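PDB 3FG2: putative rubredoxin reductase, which probably passes electrons from NADH through its FAD to a ferredoxin that serves the cytochrome P450 CYP199A2. Local coordinates for residues Ile343-Phe355 and Ile365-Gly377. Numbering follows the deposited sequence.
Sequences IRGSVAERSFSAF and IESVNRAADHVFG
Ser353 meets Asp373 where the helix that follows the hairpin folds back over the sheet. The serine OG, anti to the carbonyl carbon (chi1 -63°), donates to Asp373 OD2 at 2.7 Å, using the anti lone pair of that oxygen, while Ser367 OG lies 2.9 Å from the same Ser353 OG. Asp373 OD2 also lies at the edge of the Phe355 ring, by CE1, the carboxylate plane turned nearly perpendicular to the ring. One face of that ring is taken by Ile365, whose CD1 makes a CH-pi contact 4.1 Å from the centroid. Arg370, at the N-cap position of the helix, lays its chain across the strand: CD rests 3.5 Å from Phe352 CA, and the guanidinium runs edge-on past Ser351 and presents one face to Arg344 and Gly345. A bend at chi3 (-147°) turns Arg370 NH1 back to sit 3.0 Å from both Asp373 OD1 and OD2, a salt bridge whose two hydrogen bonds are bent and weak (130°). At Gly345 the backbone already demands glycine, and a side chain would run into this arginine. Behind these groups, strands 351-355 and 365-368 pair antiparallel. Where the pairing ends, Ser351 OG donates to Asn369 O from above the carbonyl plane. Asn369 ND2 donates to Arg350 O at 3.0 Å, nearly in its own amide plane, and bonds Asp327 as well, while OD1 accepts from Lys328 N. On the sheet's other face, Val368 packs against the Phe352 ring. An alanine in place of Arg370 would probably leave Asp373 without its salt-bridge mate and uncover Phe352 CA and Gly345. Arg370 NE is buried without a partner in the model; Arg344 offers Asp373 only nearness of charge, and the carboxylate probably compensates both arginines, tying helix to hairpin within the C-terminal reductase domain.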
ATOM      1  N   ILE A 343       8.402 -24.295  -6.641  1.00 22.76           N
ATOM      2  CA  ILE A 343       9.255 -23.786  -5.577  1.00 22.97           C
ATOM      3  C   ILE A 343      10.720 -23.849  -5.988  1.00 23.99           C
ATOM      4  O   ILE A 343      11.197 -24.884  -6.452  1.00 25.90           O
ATOM      5  CB  ILE A 343       9.105 -24.613  -4.271  1.00 22.35           C
ATOM      6  CG1 ILE A 343       7.708 -24.421  -3.673  1.00 20.75           C
ATOM      7  CG2 ILE A 343      10.191 -24.210  -3.270  1.00 22.20           C
ATOM      8  CD1 ILE A 343       7.407 -23.005  -3.262  1.00 21.44           C
ATOM      9  N   ARG A 344      11.433 -22.739  -5.834  1.00 24.79           N
ATOM     10  CA  ARG A 344      12.857 -22.719  -6.139  1.00 24.78           C
ATOM     11  C   ARG A 344      13.526 -22.423  -4.812  1.00 26.06           C
ATOM     12  O   ARG A 344      13.139 -21.477  -4.119  1.00 25.26           O
ATOM     13  CB  ARG A 344      13.223 -21.625  -7.145  1.00 24.27           C
ATOM     14  CG  ARG A 344      14.727 -21.560  -7.443  1.00 22.76           C
ATOM     15  CD  ARG A 344      15.042 -20.524  -8.512  1.00 25.56           C
ATOM     16  NE  ARG A 344      15.722 -21.121  -9.661  1.00 30.72           N
ATOM     17  CZ  ARG A 344      17.038 -21.211  -9.788  1.00 29.88           C
ATOM     18  NH1 ARG A 344      17.821 -20.732  -8.836  1.00 35.66           N
ATOM     19  NH2 ARG A 344      17.569 -21.794 -10.853  1.00 29.95           N
ATOM     20  N   GLY A 345      14.523 -23.231  -4.460  1.00 25.26           N
ATOM     21  CA  GLY A 345      15.212 -23.033  -3.203  1.00 26.14           C
ATOM     22  C   GLY A 345      14.639 -23.963  -2.155  1.00 27.51           C
ATOM     23  O   GLY A 345      14.105 -25.019  -2.487  1.00 26.78           O
ATOM     24  N   SER A 346      14.722 -23.567  -0.889  1.00 29.41           N
ATOM     25  CA  SER A 346      14.221 -24.407   0.194  1.00 29.85           C
ATOM     26  C   SER A 346      13.414 -23.670   1.244  1.00 29.12           C
ATOM     27  O   SER A 346      13.870 -22.676   1.806  1.00 30.46           O
ATOM     28  CB  SER A 346      15.382 -25.116   0.890  1.00 29.71           C
ATOM     29  OG  SER A 346      14.947 -25.685   2.114  1.00 30.64           O
ATOM     30  N   VAL A 347      12.221 -24.182   1.520  1.00 28.85           N
ATOM     31  CA  VAL A 347      11.350 -23.587   2.521  1.00 29.26           C
ATOM     32  C   VAL A 347      11.996 -23.790   3.887  1.00 30.92           C
ATOM     33  O   VAL A 347      12.004 -22.882   4.726  1.00 29.78           O
ATOM     34  CB  VAL A 347       9.964 -24.252   2.514  1.00 28.09           C
ATOM     35  CG1 VAL A 347       9.062 -23.594   3.544  1.00 28.12           C
ATOM     36  CG2 VAL A 347       9.354 -24.143   1.134  1.00 27.86           C
ATOM     37  N   ALA A 348      12.552 -24.982   4.094  1.00 30.90           N
ATOM     38  CA  ALA A 348      13.211 -25.312   5.357  1.00 32.57           C
ATOM     39  C   ALA A 348      14.374 -24.370   5.632  1.00 33.20           C
ATOM     40  O   ALA A 348      14.573 -23.942   6.767  1.00 35.00           O
ATOM     41  CB  ALA A 348      13.706 -26.758   5.333  1.00 31.41           C
ATOM     42  N   GLU A 349      15.134 -24.051   4.588  1.00 33.36           N
ATOM     43  CA  GLU A 349      16.276 -23.156   4.713  1.00 33.61           C
ATOM     44  C   GLU A 349      15.856 -21.694   4.834  1.00 31.32           C
ATOM     45  O   GLU A 349      16.699 -20.812   4.989  1.00 29.42           O
ATOM     46  CB  GLU A 349      17.203 -23.320   3.508  1.00 37.85           C
ATOM     47  CG  GLU A 349      17.768 -24.717   3.358  1.00 43.36           C
ATOM     48  CD  GLU A 349      18.502 -25.167   4.603  1.00 45.75           C
ATOM     49  OE1 GLU A 349      19.514 -24.524   4.963  1.00 47.85           O
ATOM     50  OE2 GLU A 349      18.064 -26.157   5.227  1.00 47.20           O
ATOM     51  N   ARG A 350      14.553 -21.440   4.761  1.00 29.43           N
ATOM     52  CA  ARG A 350      14.029 -20.079   4.867  1.00 28.19           C
ATOM     53  C   ARG A 350      14.513 -19.145   3.762  1.00 25.69           C
ATOM     54  O   ARG A 350      14.702 -17.950   3.981  1.00 23.57           O
ATOM     55  CB  ARG A 350      14.385 -19.466   6.218  1.00 29.44           C
ATOM     56  CG  ARG A 350      13.775 -20.166   7.411  1.00 32.97           C
ATOM     57  CD  ARG A 350      13.921 -19.288   8.634  1.00 37.32           C
ATOM     58  NE  ARG A 350      14.066 -20.069   9.858  1.00 45.05           N
ATOM     59  CZ  ARG A 350      15.096 -20.871  10.121  1.00 48.44           C
ATOM     60  NH1 ARG A 350      16.084 -21.007   9.244  1.00 49.08           N
ATOM     61  NH2 ARG A 350      15.144 -21.532  11.272  1.00 52.02           N
ATOM     62  N   SER A 351      14.734 -19.704   2.581  1.00 24.36           N
ATOM     63  CA  SER A 351      15.147 -18.923   1.428  1.00 23.29           C
ATOM     64  C   SER A 351      14.662 -19.686   0.214  1.00 24.02           C
ATOM     65  O   SER A 351      15.207 -20.736  -0.134  1.00 24.40           O
ATOM     66  CB  SER A 351      16.660 -18.763   1.359  1.00 21.89           C
ATOM     67  OG  SER A 351      17.008 -18.006   0.214  1.00 21.86           O
ATOM     68  N   PHE A 352      13.626 -19.160  -0.425  1.00 22.68           N
ATOM     69  CA  PHE A 352      13.059 -19.821  -1.583  1.00 22.22           C
ATOM     70  C   PHE A 352      12.140 -18.848  -2.298  1.00 22.38           C
ATOM     71  O   PHE A 352      11.865 -17.750  -1.802  1.00 22.53           O
ATOM     72  CB  PHE A 352      12.246 -21.034  -1.128  1.00 19.86           C
ATOM     73  CG  PHE A 352      10.972 -20.667  -0.424  1.00 19.97           C
ATOM     74  CD1 PHE A 352       9.802 -20.446  -1.144  1.00 17.76           C
ATOM     75  CD2 PHE A 352      10.955 -20.473   0.952  1.00 19.85           C
ATOM     76  CE1 PHE A 352       8.641 -20.035  -0.508  1.00 18.15           C
ATOM     77  CE2 PHE A 352       9.795 -20.060   1.604  1.00 18.53           C
ATOM     78  CZ  PHE A 352       8.636 -19.840   0.875  1.00 20.93           C
ATOM     79  N   SER A 353      11.652 -19.269  -3.455  1.00 21.34           N
ATOM     80  CA  SER A 353      10.745 -18.450  -4.239  1.00 22.44           C
ATOM     81  C   SER A 353       9.635 -19.320  -4.820  1.00 22.52           C
ATOM     82  O   SER A 353       9.821 -20.516  -5.078  1.00 22.37           O
ATOM     83  CB  SER A 353      11.499 -17.749  -5.378  1.00 21.58           C
ATOM     84  OG  SER A 353      12.479 -16.853  -4.880  1.00 22.18           O
ATOM     85  N   ALA A 354       8.471 -18.719  -5.005  1.00 20.90           N
ATOM     86  CA  ALA A 354       7.359 -19.431  -5.596  1.00 19.94           C
ATOM     87  C   ALA A 354       7.193 -18.841  -6.991  1.00 21.29           C
ATOM     88  O   ALA A 354       6.803 -17.676  -7.143  1.00 20.57           O
ATOM     89  CB  ALA A 354       6.099 -19.221  -4.776  1.00 19.20           C
ATOM     90  N   PHE A 355       7.528 -19.628  -8.011  1.00 20.57           N
ATOM     91  CA  PHE A 355       7.380 -19.166  -9.381  1.00 20.54           C
ATOM     92  C   PHE A 355       5.952 -19.490  -9.779  1.00 20.48           C
ATOM     93  O   PHE A 355       5.565 -20.651  -9.886  1.00 21.23           O
ATOM     94  CB  PHE A 355       8.388 -19.864 -10.305  1.00 21.55           C
ATOM     95  CG  PHE A 355       9.773 -19.292 -10.227  1.00 20.84           C
ATOM     96  CD1 PHE A 355      10.431 -19.190  -9.005  1.00 20.45           C
ATOM     97  CD2 PHE A 355      10.422 -18.853 -11.376  1.00 23.03           C
ATOM     98  CE1 PHE A 355      11.713 -18.660  -8.926  1.00 20.12           C
ATOM     99  CE2 PHE A 355      11.708 -18.319 -11.311  1.00 21.70           C
ATOM    100  CZ  PHE A 355      12.354 -18.223 -10.080  1.00 22.46           C
ATOM    101  N   ILE A 365       6.737 -13.770  -9.393  1.00 17.04           N
ATOM    102  CA  ILE A 365       7.654 -14.460  -8.495  1.00 16.35           C
ATOM    103  C   ILE A 365       7.537 -13.873  -7.102  1.00 18.44           C
ATOM    104  O   ILE A 365       7.680 -12.663  -6.917  1.00 19.81           O
ATOM    105  CB  ILE A 365       9.122 -14.308  -8.904  1.00 16.67           C
ATOM    106  CG1 ILE A 365       9.341 -14.787 -10.335  1.00 17.15           C
ATOM    107  CG2 ILE A 365       9.992 -15.122  -7.961  1.00 12.66           C
ATOM    108  CD1 ILE A 365      10.805 -14.684 -10.780  1.00 15.29           C
ATOM    109  N   GLU A 366       7.286 -14.744  -6.132  1.00 19.09           N
ATOM    110  CA  GLU A 366       7.159 -14.360  -4.732  1.00 19.53           C
ATOM    111  C   GLU A 366       8.388 -14.949  -4.048  1.00 18.75           C
ATOM    112  O   GLU A 366       8.482 -16.163  -3.869  1.00 19.02           O
ATOM    113  CB  GLU A 366       5.885 -14.965  -4.148  1.00 19.74           C
ATOM    114  CG  GLU A 366       4.627 -14.678  -4.962  1.00 19.21           C
ATOM    115  CD  GLU A 366       3.489 -15.619  -4.593  1.00 20.63           C
ATOM    116  OE1 GLU A 366       3.681 -16.854  -4.702  1.00 18.57           O
ATOM    117  OE2 GLU A 366       2.408 -15.130  -4.195  1.00 18.93           O
ATOM    118  N   SER A 367       9.326 -14.087  -3.675  1.00 17.16           N
ATOM    119  CA  SER A 367      10.574 -14.521  -3.059  1.00 16.78           C
ATOM    120  C   SER A 367      10.720 -14.217  -1.577  1.00 16.24           C
ATOM    121  O   SER A 367      10.559 -13.079  -1.160  1.00 17.26           O
ATOM    122  CB  SER A 367      11.751 -13.888  -3.801  1.00 15.65           C
ATOM    123  OG  SER A 367      11.653 -14.103  -5.197  1.00 18.55           O
ATOM    124  N   VAL A 368      11.040 -15.237  -0.789  1.00 17.17           N
ATOM    125  CA  VAL A 368      11.244 -15.066   0.645  1.00 18.30           C
ATOM    126  C   VAL A 368      12.743 -15.109   0.914  1.00 18.47           C
ATOM    127  O   VAL A 368      13.392 -16.127   0.670  1.00 18.84           O
ATOM    128  CB  VAL A 368      10.566 -16.185   1.461  1.00 18.69           C
ATOM    129  CG1 VAL A 368      11.030 -16.123   2.912  1.00 19.63           C
ATOM    130  CG2 VAL A 368       9.066 -16.035   1.393  1.00 17.88           C
ATOM    131  N   ASN A 369      13.285 -14.004   1.417  1.00 19.29           N
ATOM    132  CA  ASN A 369      14.717 -13.896   1.705  1.00 20.08           C
ATOM    133  C   ASN A 369      15.556 -14.443   0.545  1.00 20.07           C
ATOM    134  O   ASN A 369      16.479 -15.233   0.751  1.00 22.87           O
ATOM    135  CB  ASN A 369      15.068 -14.663   2.982  1.00 16.88           C
ATOM    136  CG  ASN A 369      14.199 -14.274   4.161  1.00 18.56           C
ATOM    137  OD1 ASN A 369      14.023 -13.084   4.470  1.00 16.30           O
ATOM    138  ND2 ASN A 369      13.658 -15.284   4.845  1.00 12.59           N
ATOM    139  N   ARG A 370      15.233 -14.021  -0.671  1.00 18.76           N
ATOM    140  CA  ARG A 370      15.946 -14.492  -1.853  1.00 19.19           C
ATOM    141  C   ARG A 370      15.946 -13.392  -2.908  1.00 18.43           C
ATOM    142  O   ARG A 370      15.268 -13.500  -3.929  1.00 19.56           O
ATOM    143  CB  ARG A 370      15.254 -15.739  -2.399  1.00 18.28           C
ATOM    144  CG  ARG A 370      16.169 -16.740  -3.073  1.00 22.85           C
ATOM    145  CD  ARG A 370      15.380 -17.975  -3.466  1.00 23.85           C
ATOM    146  NE  ARG A 370      16.188 -19.186  -3.380  1.00 31.45           N
ATOM    147  CZ  ARG A 370      17.011 -19.615  -4.330  1.00 32.76           C
ATOM    148  NH1 ARG A 370      17.146 -18.935  -5.463  1.00 38.11           N
ATOM    149  NH2 ARG A 370      17.699 -20.730  -4.142  1.00 32.65           N
ATOM    150  N   ALA A 371      16.710 -12.337  -2.648  1.00 16.66           N
ATOM    151  CA  ALA A 371      16.793 -11.187  -3.546  1.00 17.70           C
ATOM    152  C   ALA A 371      17.174 -11.492  -4.993  1.00 16.73           C
ATOM    153  O   ALA A 371      16.741 -10.794  -5.910  1.00 18.10           O
ATOM    154  CB  ALA A 371      17.758 -10.156  -2.967  1.00 17.64           C
ATOM    155  N   ALA A 372      17.981 -12.522  -5.205  1.00 17.14           N
ATOM    156  CA  ALA A 372      18.410 -12.874  -6.557  1.00 18.05           C
ATOM    157  C   ALA A 372      17.255 -13.286  -7.462  1.00 18.35           C
ATOM    158  O   ALA A 372      17.241 -12.938  -8.634  1.00 20.22           O
ATOM    159  CB  ALA A 372      19.464 -13.991  -6.508  1.00 18.35           C
ATOM    160  N   ASP A 373      16.292 -14.026  -6.927  1.00 17.72           N
ATOM    161  CA  ASP A 373      15.158 -14.450  -7.739  1.00 18.19           C
ATOM    162  C   ASP A 373      14.281 -13.249  -8.102  1.00 17.95           C
ATOM    163  O   ASP A 373      13.699 -13.194  -9.186  1.00 15.90           O
ATOM    164  CB  ASP A 373      14.336 -15.518  -7.000  1.00 16.64           C
ATOM    165  CG  ASP A 373      15.052 -16.868  -6.933  1.00 17.04           C
ATOM    166  OD1 ASP A 373      16.140 -16.998  -7.526  1.00 15.63           O
ATOM    167  OD2 ASP A 373      14.529 -17.808  -6.293  1.00 17.00           O
ATOM    168  N   HIS A 374      14.202 -12.282  -7.195  1.00 18.82           N
ATOM    169  CA  HIS A 374      13.407 -11.081  -7.424  1.00 18.51           C
ATOM    170  C   HIS A 374      14.004 -10.240  -8.552  1.00 20.62           C
ATOM    171  O   HIS A 374      13.276  -9.705  -9.396  1.00 21.41           O
ATOM    172  CB  HIS A 374      13.330 -10.242  -6.144  1.00 17.75           C
ATOM    173  CG  HIS A 374      12.446  -9.041  -6.264  1.00 15.77           C
ATOM    174  ND1 HIS A 374      11.086  -9.137  -6.468  1.00 14.88           N
ATOM    175  CD2 HIS A 374      12.731  -7.716  -6.233  1.00 17.11           C
ATOM    176  CE1 HIS A 374      10.571  -7.924  -6.559  1.00 14.92           C
ATOM    177  NE2 HIS A 374      11.547  -7.045  -6.420  1.00 17.46           N
ATOM    178  N   VAL A 375      15.327 -10.118  -8.564  1.00 21.03           N
ATOM    179  CA  VAL A 375      16.002  -9.342  -9.603  1.00 22.64           C
ATOM    180  C   VAL A 375      15.782 -10.022 -10.949  1.00 21.97           C
ATOM    181  O   VAL A 375      15.667  -9.362 -11.975  1.00 22.72           O
ATOM    182  CB  VAL A 375      17.521  -9.223  -9.316  1.00 23.49           C
ATOM    183  CG1 VAL A 375      18.248  -8.636 -10.517  1.00 22.44           C
ATOM    184  CG2 VAL A 375      17.736  -8.346  -8.094  1.00 21.92           C
ATOM    185  N   PHE A 376      15.718 -11.349 -10.928  1.00 21.97           N
ATOM    186  CA  PHE A 376      15.486 -12.131 -12.136  1.00 22.14           C
ATOM    187  C   PHE A 376      14.119 -11.778 -12.717  1.00 21.35           C
ATOM    188  O   PHE A 376      13.988 -11.518 -13.912  1.00 21.48           O
ATOM    189  CB  PHE A 376      15.527 -13.629 -11.824  1.00 21.37           C
ATOM    190  CG  PHE A 376      15.129 -14.493 -12.983  1.00 21.95           C
ATOM    191  CD1 PHE A 376      15.933 -14.575 -14.115  1.00 23.05           C
ATOM    192  CD2 PHE A 376      13.935 -15.200 -12.959  1.00 22.08           C
ATOM    193  CE1 PHE A 376      15.552 -15.350 -15.206  1.00 22.46           C
ATOM    194  CE2 PHE A 376      13.545 -15.975 -14.041  1.00 22.83           C
ATOM    195  CZ  PHE A 376      14.358 -16.051 -15.170  1.00 22.53           C
ATOM    196  N   GLY A 377      13.101 -11.776 -11.863  1.00 19.97           N
ATOM    197  CA  GLY A 377      11.770 -11.437 -12.320  1.00 19.17           C
ATOM    198  C   GLY A 377      11.663  -9.997 -12.800  1.00 20.09           C
ATOM    199  O   GLY A 377      11.112  -9.733 -13.871  1.00 18.51           O
TER